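Local structure of putative isochorismatase (Streptomyces avermitilis, 3KL2) at the interface of chains A and B and the interface of chains A and C. The protein is of unknown function but belongs to the isochorismatase-like cysteine hydrolases and is probably a hydrolase. Numbering follows the deposited sequence. Chains: chain A/B/C, Putative isochorismatase.

Chain A meets two neighbours in different ways: contact 1 is a charged, self-complementary patch against chain B, and contact 2 is a tyrosine inserted into chain C. The centres of their C-alpha atoms lie about 23 Å apart, and they share no residue. Helix 96-103 of chain A links them, since A:Tyr94 and A:Gly95 lead into it and A:Lys108 follows its end. Both interfaces are two-fold symmetric; contact 1 contains both symmetric halves, whereas contact 2 is one half and recurs with the chains exchanged. Together they could build the four-copy deposited assembly, although the structure alone does not show the form in solution.

Contact 1: the interface of chains A and B. Residues chain A 81, 108, 129-130, 132, 139-141; chain B 81, 108, 129-130, 132, 139-141.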
loop_
_atom_site.group_PDB
_atom_site.type_symbol
_atom_site.label_atom_id
_atom_site.label_comp_id
_atom_site.label_asym_id
_atom_site.label_seq_id
_atom_site.Cartn_x
_atom_site.Cartn_y
_atom_site.Cartn_z
ATOM N N THR A 81 6.769 -17.415 -7.480
ATOM C CA THR A 81 6.314 -18.469 -8.400
ATOM C C THR A 81 5.366 -17.880 -9.415
ATOM O O THR A 81 4.752 -16.860 -9.103
ATOM C CB THR A 81 5.483 -19.531 -7.662
ATOM O OG1 THR A 81 4.304 -18.898 -7.184
ATOM C CG2 THR A 81 6.211 -20.137 -6.506
ATOM N N LYS A 108 5.386 -22.427 -11.260
ATOM C CA LYS A 108 4.667 -23.199 -10.206
ATOM C C LYS A 108 4.649 -24.699 -10.491
ATOM O O LYS A 108 4.301 -25.118 -11.603
ATOM C CB LYS A 108 3.200 -22.762 -10.097
ATOM C CG LYS A 108 2.955 -21.609 -9.155
ATOM C CD LYS A 108 1.447 -21.500 -8.755
ATOM C CE LYS A 108 1.296 -21.403 -7.199
ATOM N NZ LYS A 108 2.015 -20.182 -6.603
ATOM N N GLU A 129 2.817 -15.806 0.812
ATOM C CA GLU A 129 2.190 -16.093 -0.464
ATOM C C GLU A 129 1.911 -14.857 -1.285
ATOM O O GLU A 129 1.666 -13.778 -0.753
ATOM C CB GLU A 129 0.829 -16.745 -0.245
ATOM C CG GLU A 129 0.822 -18.048 0.586
ATOM C CD GLU A 129 -0.608 -18.433 1.062
ATOM O OE1 GLU A 129 -0.717 -19.422 1.811
ATOM O OE2 GLU A 129 -1.626 -17.764 0.696
ATOM N N GLY A 130 1.853 -15.041 -2.584
ATOM C CA GLY A 130 1.504 -13.990 -3.477
ATOM C C GLY A 130 2.663 -13.496 -4.357
ATOM O O GLY A 130 2.382 -12.929 -5.416
ATOM N N ARG A 132 5.004 -12.066 -6.782
ATOM C CA ARG A 132 5.106 -12.039 -8.229
ATOM C C ARG A 132 6.069 -10.982 -8.774
ATOM O O ARG A 132 6.411 -11.018 -9.934
ATOM C CB ARG A 132 3.749 -11.770 -8.820
ATOM C CG ARG A 132 2.792 -12.914 -8.679
ATOM C CD ARG A 132 3.194 -14.060 -9.502
ATOM N NE ARG A 132 2.154 -15.054 -9.576
ATOM C CZ ARG A 132 1.846 -15.913 -8.605
ATOM N NH1 ARG A 132 2.512 -15.922 -7.439
ATOM N NH2 ARG A 132 0.871 -16.789 -8.825
ATOM N N SER A 139 3.349 -7.614 -3.451
ATOM C CA SER A 139 2.337 -8.547 -3.976
ATOM C C SER A 139 2.048 -9.752 -3.046
ATOM O O SER A 139 1.540 -10.756 -3.514
ATOM C CB SER A 139 2.761 -9.040 -5.366
ATOM O OG SER A 139 4.060 -9.622 -5.314
ATOM N N THR A 140 2.382 -9.653 -1.755
ATOM C CA THR A 140 2.172 -10.709 -0.817
ATOM C C THR A 140 1.449 -10.275 0.465
ATOM O O THR A 140 1.129 -9.109 0.648
ATOM C CB THR A 140 3.511 -11.292 -0.391
ATOM O OG1 THR A 140 4.104 -10.457 0.611
ATOM C CG2 THR A 140 4.403 -11.467 -1.572
ATOM N N ASN A 141 1.243 -11.261 1.362
ATOM C CA ASN A 141 0.704 -11.081 2.713
ATOM C C ASN A 141 1.749 -10.783 3.773
ATOM O O ASN A 141 1.477 -10.890 4.974
ATOM C CB ASN A 141 -0.115 -12.304 3.156
ATOM C CG ASN A 141 0.654 -13.640 3.073
ATOM O OD1 ASN A 141 1.812 -13.681 2.725
ATOM N ND2 ASN A 141 -0.024 -14.722 3.372
ATOM N N THR B 81 -7.599 -18.247 3.276
ATOM C CA THR B 81 -7.083 -19.459 3.884
ATOM C C THR B 81 -6.134 -19.114 5.064
ATOM O O THR B 81 -5.638 -18.013 5.133
ATOM C CB THR B 81 -6.303 -20.279 2.852
ATOM O OG1 THR B 81 -5.141 -19.546 2.446
ATOM C CG2 THR B 81 -7.135 -20.596 1.594
ATOM N N LYS B 108 -6.231 -23.945 5.807
ATOM C CA LYS B 108 -5.598 -24.390 4.565
ATOM C C LYS B 108 -5.637 -25.938 4.395
ATOM O O LYS B 108 -5.212 -26.677 5.272
ATOM C CB LYS B 108 -4.135 -23.898 4.527
ATOM C CG LYS B 108 -3.496 -23.857 3.138
ATOM C CD LYS B 108 -2.206 -22.947 3.069
ATOM C CE LYS B 108 -1.988 -22.331 1.629
ATOM N NZ LYS B 108 -2.780 -21.028 1.334
ATOM N N GLU B 129 -3.480 -15.076 -4.636
ATOM C CA GLU B 129 -2.854 -15.724 -3.553
ATOM C C GLU B 129 -2.641 -14.768 -2.449
ATOM O O GLU B 129 -2.465 -13.580 -2.688
ATOM C CB GLU B 129 -1.534 -16.338 -3.984
ATOM C CG GLU B 129 -1.669 -17.310 -5.140
ATOM C CD GLU B 129 -0.323 -17.833 -5.622
ATOM O OE1 GLU B 129 -0.330 -18.821 -6.418
ATOM O OE2 GLU B 129 0.734 -17.309 -5.160
ATOM N N GLY B 130 -2.767 -15.278 -1.231
ATOM C CA GLY B 130 -2.360 -14.570 -0.050
ATOM C C GLY B 130 -3.398 -14.116 0.951
ATOM O O GLY B 130 -3.077 -13.788 2.091
ATOM N N ARG B 132 -5.544 -12.958 3.811
ATOM C CA ARG B 132 -5.682 -13.299 5.235
ATOM C C ARG B 132 -6.586 -12.354 6.020
ATOM O O ARG B 132 -6.822 -12.543 7.229
ATOM C CB ARG B 132 -4.325 -13.333 5.901
ATOM C CG ARG B 132 -3.389 -14.361 5.327
ATOM C CD ARG B 132 -3.757 -15.717 5.840
ATOM N NE ARG B 132 -2.766 -16.754 5.556
ATOM C CZ ARG B 132 -2.527 -17.265 4.355
ATOM N NH1 ARG B 132 -3.140 -16.807 3.285
ATOM N NH2 ARG B 132 -1.625 -18.217 4.233
ATOM N N SER B 139 -3.719 -7.911 1.323
ATOM C CA SER B 139 -2.780 -8.983 1.622
ATOM C C SER B 139 -2.600 -9.941 0.447
ATOM O O SER B 139 -2.262 -11.076 0.668
ATOM C CB SER B 139 -3.269 -9.767 2.866
ATOM O OG SER B 139 -4.614 -10.209 2.763
ATOM N N THR B 140 -2.880 -9.512 -0.778
ATOM C CA THR B 140 -2.761 -10.410 -1.933
ATOM C C THR B 140 -2.017 -9.807 -3.113
ATOM O O THR B 140 -1.685 -8.650 -3.145
ATOM C CB THR B 140 -4.149 -10.866 -2.467
ATOM O OG1 THR B 140 -4.748 -9.816 -3.247
ATOM C CG2 THR B 140 -5.074 -11.301 -1.320
ATOM N N ASN B 141 -1.802 -10.627 -4.114
ATOM C CA ASN B 141 -1.249 -10.192 -5.345
ATOM C C ASN B 141 -2.280 -9.667 -6.293
ATOM O O ASN B 141 -1.996 -9.461 -7.462
ATOM C CB ASN B 141 -0.415 -11.296 -5.954
ATOM C CG ASN B 141 -1.181 -12.588 -6.191
ATOM O OD1 ASN B 141 -2.379 -12.643 -6.032
ATOM N ND2 ASN B 141 -0.456 -13.638 -6.580
HETATM O O HOH W 1 -3.518 -18.195 -1.234
#
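Little carbon lies at the centre of this two-fold patch between chains A and B, two copies of the protein in the deposited assembly: A:Glu129 CB rests 3.9 Å from B:Gly130 CA, as in its twin, and the CB atoms of A:Ser139 and B:Asn141 touch nearby. B:Asn141 ND2 donates to A:Gly130 O at 3.1 Å, in the carbonyl plane and on a lone pair. With CG between backbone N and carbonyl carbon (chi1 58°), B:Asn141 also accepts from B:Glu129 N on OD1 at 3.0 Å, so one amide steadies its own chain and grips the other. B:Arg132 forms an end-on salt bridge with A:Glu129, NH2 reaching OE1 at 2.9 Å and NH1 reaching OE2, the planes 68° apart so that both oxygens are met from above. A:Asn141 ND2 lies 3.7 Å from B:Arg132 CZ, over one guanidinium face; B:Thr81 C covers the other toward its rim. At the rim B:Lys108 NZ comes tip to tip onto A:Glu129 OE1, a 2.7 Å salt bridge; NZ also donates a hydrogen bond to B:Thr81 OG1, which probably helps to position it. Two cationic donors on OE1 would probably keep the carboxylate ionised. A water links A:Glu129 OE2 to B:Gly130 N. In the twin the lysine bond is as short, on the syn lone pair of B:Glu129 OE1, but A:Arg132 NH2 bonds OE1 only weakly. A:Glu129 to A:Arg132 follow strand 126-127, and A:Asn141 precedes helix 142-149, as in chain B.

Contact 2: the interface of chains A and C. Residues chain A 94-95; chain C 173, 177-179, 203, 205-207.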
loop_
_atom_site.group_PDB
_atom_site.type_symbol
_atom_site.label_atom_id
_atom_site.label_comp_id
_atom_site.label_asym_id
_atom_site.label_seq_id
_atom_site.Cartn_x
_atom_site.Cartn_y
_atom_site.Cartn_z
ATOM N N TYR A 94 8.914 -5.771 -19.436
ATOM C CA TYR A 94 10.191 -5.093 -19.582
ATOM C C TYR A 94 10.882 -5.193 -18.226
ATOM O O TYR A 94 10.285 -5.691 -17.237
ATOM C CB TYR A 94 10.005 -3.617 -20.022
ATOM C CG TYR A 94 9.486 -2.653 -18.934
ATOM C CD1 TYR A 94 8.128 -2.558 -18.630
ATOM C CD2 TYR A 94 10.358 -1.832 -18.238
ATOM C CE1 TYR A 94 7.656 -1.661 -17.666
ATOM C CE2 TYR A 94 9.909 -0.960 -17.283
ATOM C CZ TYR A 94 8.553 -0.869 -16.986
ATOM O OH TYR A 94 8.139 0.005 -16.002
ATOM N N GLY A 95 12.140 -4.760 -18.181
ATOM C CA GLY A 95 12.914 -4.748 -16.957
ATOM C C GLY A 95 13.233 -6.155 -16.556
ATOM O O GLY A 95 13.160 -7.054 -17.360
ATOM N N TYR C 173 7.388 0.422 -10.876
ATOM C CA TYR C 173 7.431 -0.770 -11.674
ATOM C C TYR C 173 6.618 -1.863 -11.014
ATOM O O TYR C 173 5.823 -2.506 -11.660
ATOM C CB TYR C 173 8.885 -1.163 -11.810
ATOM C CG TYR C 173 9.146 -2.396 -12.558
ATOM C CD1 TYR C 173 9.471 -2.345 -13.874
ATOM C CD2 TYR C 173 9.180 -3.632 -11.919
ATOM C CE1 TYR C 173 9.797 -3.503 -14.588
ATOM C CE2 TYR C 173 9.502 -4.774 -12.615
ATOM C CZ TYR C 173 9.806 -4.694 -13.969
ATOM O OH TYR C 173 10.124 -5.814 -14.701
ATOM N N PHE C 177 3.309 0.684 -13.610
ATOM C CA PHE C 177 3.642 1.833 -14.444
ATOM C C PHE C 177 4.777 1.530 -15.385
ATOM O O PHE C 177 5.683 0.805 -15.039
ATOM C CB PHE C 177 4.064 3.014 -13.560
ATOM C CG PHE C 177 2.961 3.554 -12.745
ATOM C CD1 PHE C 177 1.981 4.320 -13.329
ATOM C CD2 PHE C 177 2.853 3.247 -11.418
ATOM C CE1 PHE C 177 0.903 4.818 -12.574
ATOM C CE2 PHE C 177 1.801 3.749 -10.671
ATOM C CZ PHE C 177 0.825 4.541 -11.267
ATOM N N ARG C 178 4.726 2.091 -16.581
ATOM C CA ARG C 178 5.923 2.205 -17.420
ATOM C C ARG C 178 6.757 3.353 -16.858
ATOM O O ARG C 178 6.374 4.524 -16.953
ATOM C CB ARG C 178 5.535 2.475 -18.866
ATOM C CG ARG C 178 6.757 2.564 -19.811
ATOM C CD ARG C 178 6.379 2.614 -21.311
ATOM N NE ARG C 178 5.587 3.816 -21.605
ATOM C CZ ARG C 178 5.396 4.345 -22.814
ATOM N NH1 ARG C 178 5.951 3.792 -23.895
ATOM N NH2 ARG C 178 4.644 5.451 -22.930
ATOM N N VAL C 179 7.872 3.034 -16.210
ATOM C CA VAL C 179 8.709 4.074 -15.604
ATOM C C VAL C 179 9.846 4.393 -16.557
ATOM O O VAL C 179 10.613 3.503 -16.929
ATOM C CB VAL C 179 9.266 3.603 -14.307
ATOM C CG1 VAL C 179 10.002 4.748 -13.596
ATOM C CG2 VAL C 179 8.145 3.023 -13.446
ATOM N N PRO C 203 18.119 -0.097 -15.252
ATOM C CA PRO C 203 17.595 -1.011 -16.285
ATOM C C PRO C 203 16.683 -2.138 -15.772
ATOM O O PRO C 203 15.828 -2.589 -16.493
ATOM C CB PRO C 203 18.879 -1.599 -16.960
ATOM C CG PRO C 203 19.953 -0.629 -16.644
ATOM C CD PRO C 203 19.589 -0.017 -15.291
ATOM N N PHE C 205 14.362 -1.777 -13.610
ATOM C CA PHE C 205 13.036 -1.263 -13.185
ATOM C C PHE C 205 12.475 -0.150 -14.007
ATOM O O PHE C 205 11.426 0.381 -13.642
ATOM C CB PHE C 205 13.051 -0.764 -11.745
ATOM C CG PHE C 205 13.507 -1.774 -10.738
ATOM C CD1 PHE C 205 12.629 -2.682 -10.214
ATOM C CD2 PHE C 205 14.814 -1.765 -10.269
ATOM C CE1 PHE C 205 13.040 -3.608 -9.251
ATOM C CE2 PHE C 205 15.260 -2.684 -9.299
ATOM C CZ PHE C 205 14.364 -3.611 -8.788
ATOM N N SER C 206 13.125 0.214 -15.107
ATOM C CA SER C 206 12.688 1.367 -15.899
ATOM C C SER C 206 13.239 1.291 -17.279
ATOM O O SER C 206 14.108 0.486 -17.517
ATOM C CB SER C 206 13.177 2.683 -15.252
ATOM O OG SER C 206 14.598 2.797 -15.311
ATOM N N VAL C 207 12.738 2.156 -18.164
ATOM C CA VAL C 207 13.366 2.480 -19.438
ATOM C C VAL C 207 14.160 3.761 -19.219
ATOM O O VAL C 207 13.571 4.822 -19.088
ATOM C CB VAL C 207 12.333 2.704 -20.529
ATOM C CG1 VAL C 207 13.011 2.950 -21.866
ATOM C CG2 VAL C 207 11.400 1.468 -20.629
#
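In this isochorismatase-family protein, A:Tyr94 is the side chain that chain A inserts into chain C, and it can be followed outward. From CB, the first torsion sets CG in the crowded position between backbone N and carbonyl carbon (chi1 74°), which points the ring into chain C while its own carbonyl remains available at the base. That carbonyl O accepts from C:Tyr173 OH at 2.5 Å, in the carbonyl plane. On the ring, CD2 lies near C:Val207 CG2 at 4.2 Å. CE2, one atom further, has C:Ser206 CA in the ring plane at 3.9 Å and C:Tyr173 CD1 above it. CZ is 3.6 Å from C:Tyr173 CD1, because the C:Tyr173 ring sets its edge over one face of A:Tyr94, the planes 80° apart. C:Tyr173 reaches there from helix 164-174 with CG anti to its backbone N (chi1 178°), so the two tyrosines meet tip to tip. At the end, the phenol OH donates to C:Phe177 O at 2.8 Å, on a lone pair, and accepts from C:Val179 N at 3.0 Å. Replacing A:Tyr94 with an alanine would remove the ring and its hydroxyl, and would probably leave C:Phe177 O and C:Val179 N without these partners and weaken the seam. C:Phe177 O lies in the loop just before strand 178-182 and C:Val179 N within it, with C:Arg178 CA between them close to the phenol OH.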